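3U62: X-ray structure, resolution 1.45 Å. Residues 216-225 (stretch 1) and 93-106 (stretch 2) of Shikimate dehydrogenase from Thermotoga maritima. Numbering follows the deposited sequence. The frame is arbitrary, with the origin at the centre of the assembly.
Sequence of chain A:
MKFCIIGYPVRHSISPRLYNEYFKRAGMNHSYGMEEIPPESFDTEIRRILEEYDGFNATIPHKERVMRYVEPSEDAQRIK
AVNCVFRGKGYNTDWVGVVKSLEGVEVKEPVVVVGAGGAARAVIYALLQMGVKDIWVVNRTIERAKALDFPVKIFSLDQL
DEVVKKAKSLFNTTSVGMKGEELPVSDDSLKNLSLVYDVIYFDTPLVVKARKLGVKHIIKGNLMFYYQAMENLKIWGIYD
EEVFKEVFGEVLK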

# COMPACT_ATOMS: atom_id res chain seq x y z
N LYS A 216 -15.95 -14.68 1.74
CA LYS A 216 -16.88 -13.65 2.21
C LYS A 216 -16.50 -12.24 1.75
O LYS A 216 -17.26 -11.58 1.04
CB LYS A 216 -17.02 -13.70 3.73
CG LYS A 216 -18.06 -12.75 4.30
CD LYS A 216 -18.13 -12.87 5.82
CE LYS A 216 -19.27 -12.04 6.39
NZ LYS A 216 -19.38 -12.20 7.87
N HIS A 217 -15.31 -11.78 2.15
CA HIS A 217 -14.81 -10.48 1.74
C HIS A 217 -13.59 -10.61 0.86
O HIS A 217 -12.58 -11.21 1.25
CB HIS A 217 -14.49 -9.60 2.95
CG HIS A 217 -15.67 -9.28 3.80
ND1 HIS A 217 -16.77 -8.60 3.33
CD2 HIS A 217 -15.91 -9.51 5.12
CE1 HIS A 217 -17.64 -8.44 4.31
NE2 HIS A 217 -17.14 -8.99 5.40
N ILE A 218 -13.69 -10.04 -0.34
CA ILE A 218 -12.58 -10.00 -1.27
C ILE A 218 -12.33 -8.54 -1.65
O ILE A 218 -13.12 -7.93 -2.38
CB ILE A 218 -12.85 -10.86 -2.52
CG1 ILE A 218 -13.16 -12.30 -2.11
CG2 ILE A 218 -11.66 -10.82 -3.47
CD1 ILE A 218 -14.11 -13.03 -3.05
N ILE A 219 -11.25 -7.99 -1.12
CA ILE A 219 -10.97 -6.56 -1.26
C ILE A 219 -9.68 -6.34 -2.04
O ILE A 219 -8.61 -6.80 -1.64
CB ILE A 219 -10.90 -5.87 0.14
CG1 ILE A 219 -12.23 -6.05 0.89
CG2 ILE A 219 -10.56 -4.39 -0.01
CD1 ILE A 219 -12.15 -5.79 2.40
N LYS A 220 -9.79 -5.65 -3.18
CA LYS A 220 -8.63 -5.26 -3.97
C LYS A 220 -8.05 -3.95 -3.45
O LYS A 220 -8.59 -3.36 -2.51
CB LYS A 220 -8.99 -5.10 -5.45
CG LYS A 220 -9.70 -6.27 -6.10
CD LYS A 220 -9.92 -6.01 -7.59
CE LYS A 220 -10.90 -4.86 -7.84
NZ LYS A 220 -11.04 -4.56 -9.29
N GLY A 221 -6.98 -3.49 -4.08
CA GLY A 221 -6.25 -2.31 -3.61
C GLY A 221 -6.89 -0.96 -3.86
O GLY A 221 -6.32 0.07 -3.49
N ASN A 222 -8.06 -0.95 -4.50
CA ASN A 222 -8.72 0.30 -4.86
C ASN A 222 -9.21 1.13 -3.66
O ASN A 222 -9.11 2.36 -3.69
CB ASN A 222 -9.85 0.07 -5.87
CG ASN A 222 -10.94 -0.86 -5.35
OD1 ASN A 222 -10.67 -1.78 -4.57
ND2 ASN A 222 -12.17 -0.63 -5.79
N LEU A 223 -9.74 0.47 -2.63
CA LEU A 223 -10.17 1.16 -1.41
C LEU A 223 -8.99 1.75 -0.65
O LEU A 223 -9.05 2.89 -0.19
CB LEU A 223 -10.98 0.23 -0.50
CG LEU A 223 -12.48 0.06 -0.75
CD1 LEU A 223 -13.01 -1.11 0.06
CD2 LEU A 223 -13.25 1.34 -0.40
N MET A 224 -7.92 0.96 -0.51
CA MET A 224 -6.68 1.40 0.11
C MET A 224 -6.12 2.63 -0.61
O MET A 224 -5.71 3.60 0.03
CB MET A 224 -5.65 0.27 0.12
CG MET A 224 -4.31 0.60 0.76
SD MET A 224 -3.13 -0.74 0.58
CE MET A 224 -1.65 0.00 1.25
N PHE A 225 -6.12 2.58 -1.95
CA PHE A 225 -5.66 3.69 -2.77
C PHE A 225 -6.51 4.95 -2.54
O PHE A 225 -5.97 6.04 -2.38
CB PHE A 225 -5.67 3.33 -4.26
CG PHE A 225 -5.31 4.48 -5.15
CD1 PHE A 225 -3.97 4.79 -5.41
CD2 PHE A 225 -6.30 5.29 -5.71
CE1 PHE A 225 -3.63 5.86 -6.22
CE2 PHE A 225 -5.97 6.37 -6.52
CZ PHE A 225 -4.63 6.66 -6.78
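Stretch 2, residues 93-106: TDWVGVVKSLEGVE

Stretch 2 is a helix from Asp-94 to Ser-101, followed by a type II beta turn from Leu-102 to Val-105. Gly-104 takes the positive phi (82°) of that turn. Stretch 1 supplies a strand, His-217 to Ile-219, and helical residues Asn-222 to Phe-225, whose helix continues later in the chain. The register runs in opposite order along the two sequences: Met-224 lies by Gly-97, Leu-223 by Ser-101 and His-217 by Val-105. No hydrogen bond or salt bridge joins the stretches, so the contact is one of packing, burying 434 Å² in total.

The backbones come closest at Gly-97, whose CA is 4.2 Å from Met-224 CA. A CB on Gly-97 would lie 2.6 Å from Met-224 O, a clash, so the missing side chain permits this approach. Met-224 CA is 3.6 Å from Gly-97 O.

Two apolar side-chain contacts are made: Met-224 CE to Val-98 CG2 and Ile-219 CD1 to Leu-102 CD2, each at 3.8 Å. Met-224 is fully extended (t, t, t).

Other van der Waals contacts join Met-224 CE to Asp-94 OD1 at 3.8 Å and Leu-223 CB to Ser-101 CB at 3.6 Å. At the turn, Val-105 CG2 covers one face of the His-217 ring. His-217 CD2 is 3.7 Å from Val-105 CG1.

Within stretch 2, Ser-101 OG turns back to Val-98 O at 2.7 Å, a hydrogen bond within its own helix.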

# COMPACT_ATOMS: atom_id res chain seq x y z
N THR A 93 0.70 7.06 4.82
CA THR A 93 -0.75 7.08 4.66
C THR A 93 -1.27 5.73 4.18
O THR A 93 -2.49 5.52 4.12
CB THR A 93 -1.20 8.19 3.68
OG1 THR A 93 -0.65 7.94 2.38
CG2 THR A 93 -0.73 9.55 4.17
N ASP A 94 -0.36 4.82 3.86
CA ASP A 94 -0.73 3.46 3.45
C ASP A 94 -1.50 2.72 4.54
O ASP A 94 -2.52 2.09 4.25
CB ASP A 94 0.51 2.64 3.04
CG ASP A 94 0.93 2.88 1.60
OD1 ASP A 94 0.10 3.35 0.79
OD2 ASP A 94 2.10 2.58 1.27
N TRP A 95 -1.02 2.79 5.78
CA TRP A 95 -1.69 2.12 6.90
C TRP A 95 -3.07 2.69 7.17
O TRP A 95 -3.99 1.95 7.53
CB TRP A 95 -0.82 2.10 8.17
CG TRP A 95 -0.71 3.41 8.91
CD1 TRP A 95 0.25 4.36 8.75
CD2 TRP A 95 -1.58 3.90 9.94
NE1 TRP A 95 0.04 5.41 9.61
CE2 TRP A 95 -1.08 5.15 10.35
CE3 TRP A 95 -2.74 3.40 10.56
CZ2 TRP A 95 -1.69 5.92 11.35
CZ3 TRP A 95 -3.35 4.17 11.55
CH2 TRP A 95 -2.82 5.41 11.93
N VAL A 96 -3.21 4.00 6.99
CA VAL A 96 -4.50 4.68 7.09
C VAL A 96 -5.44 4.15 6.00
O VAL A 96 -6.61 3.88 6.26
CB VAL A 96 -4.35 6.22 6.97
CG1 VAL A 96 -5.71 6.91 6.80
CG2 VAL A 96 -3.62 6.79 8.18
N GLY A 97 -4.90 3.99 4.79
CA GLY A 97 -5.64 3.40 3.68
C GLY A 97 -6.17 2.02 4.00
O GLY A 97 -7.31 1.69 3.65
N VAL A 98 -5.35 1.21 4.67
CA VAL A 98 -5.73 -0.15 5.06
C VAL A 98 -6.84 -0.15 6.12
O VAL A 98 -7.85 -0.84 5.96
CB VAL A 98 -4.52 -0.99 5.53
CG1 VAL A 98 -4.95 -2.40 5.94
CG2 VAL A 98 -3.46 -1.08 4.43
N VAL A 99 -6.64 0.61 7.19
CA VAL A 99 -7.63 0.72 8.27
C VAL A 99 -8.99 1.15 7.72
O VAL A 99 -10.01 0.51 7.98
CB VAL A 99 -7.18 1.68 9.40
CG1 VAL A 99 -8.31 1.95 10.39
CG2 VAL A 99 -5.97 1.11 10.13
N LYS A 100 -8.99 2.23 6.93
CA LYS A 100 -10.23 2.78 6.39
C LYS A 100 -10.89 1.86 5.36
O LYS A 100 -12.13 1.84 5.25
CB LYS A 100 -10.02 4.19 5.84
CG LYS A 100 -9.77 5.23 6.93
CD LYS A 100 -10.00 6.66 6.46
CE LYS A 100 -11.49 6.97 6.28
NZ LYS A 100 -12.30 6.57 7.57
N SER A 101 -10.09 1.11 4.61
CA SER A 101 -10.61 0.15 3.63
C SER A 101 -11.36 -1.00 4.30
O SER A 101 -12.22 -1.63 3.69
CB SER A 101 -9.48 -0.42 2.76
OG SER A 101 -8.67 -1.32 3.48
N LEU A 102 -11.03 -1.25 5.57
CA LEU A 102 -11.63 -2.34 6.33
C LEU A 102 -12.70 -1.86 7.31
O LEU A 102 -13.08 -2.60 8.23
CB LEU A 102 -10.55 -3.14 7.07
CG LEU A 102 -9.59 -3.96 6.20
CD1 LEU A 102 -8.33 -4.31 6.98
CD2 LEU A 102 -10.26 -5.22 5.66
N GLU A 103 -13.19 -0.64 7.13
CA GLU A 103 -14.28 -0.13 7.95
C GLU A 103 -15.52 -1.00 7.81
O GLU A 103 -15.90 -1.39 6.70
CB GLU A 103 -14.59 1.33 7.62
CG GLU A 103 -13.76 2.29 8.45
CD GLU A 103 -13.85 3.73 7.98
OE1 GLU A 103 -14.77 4.08 7.21
OE2 GLU A 103 -12.98 4.54 8.41
N GLY A 104 -16.13 -1.32 8.95
CA GLY A 104 -17.32 -2.17 9.00
C GLY A 104 -17.03 -3.66 8.93
O GLY A 104 -17.95 -4.47 9.03
N VAL A 105 -15.76 -4.02 8.78
CA VAL A 105 -15.36 -5.42 8.59
C VAL A 105 -14.58 -5.93 9.80
O VAL A 105 -13.64 -5.28 10.27
CB VAL A 105 -14.50 -5.60 7.30
CG1 VAL A 105 -14.08 -7.05 7.11
CG2 VAL A 105 -15.27 -5.11 6.07
N GLU A 106 -14.98 -7.10 10.30
CA GLU A 106 -14.22 -7.80 11.33
C GLU A 106 -13.12 -8.62 10.66
O GLU A 106 -13.41 -9.50 9.84
CB GLU A 106 -15.14 -8.71 12.16
CG GLU A 106 -14.43 -9.43 13.31
CD GLU A 106 -15.27 -10.53 13.95
OE1 GLU A 106 -16.42 -10.75 13.51
OE2 GLU A 106 -14.77 -11.18 14.89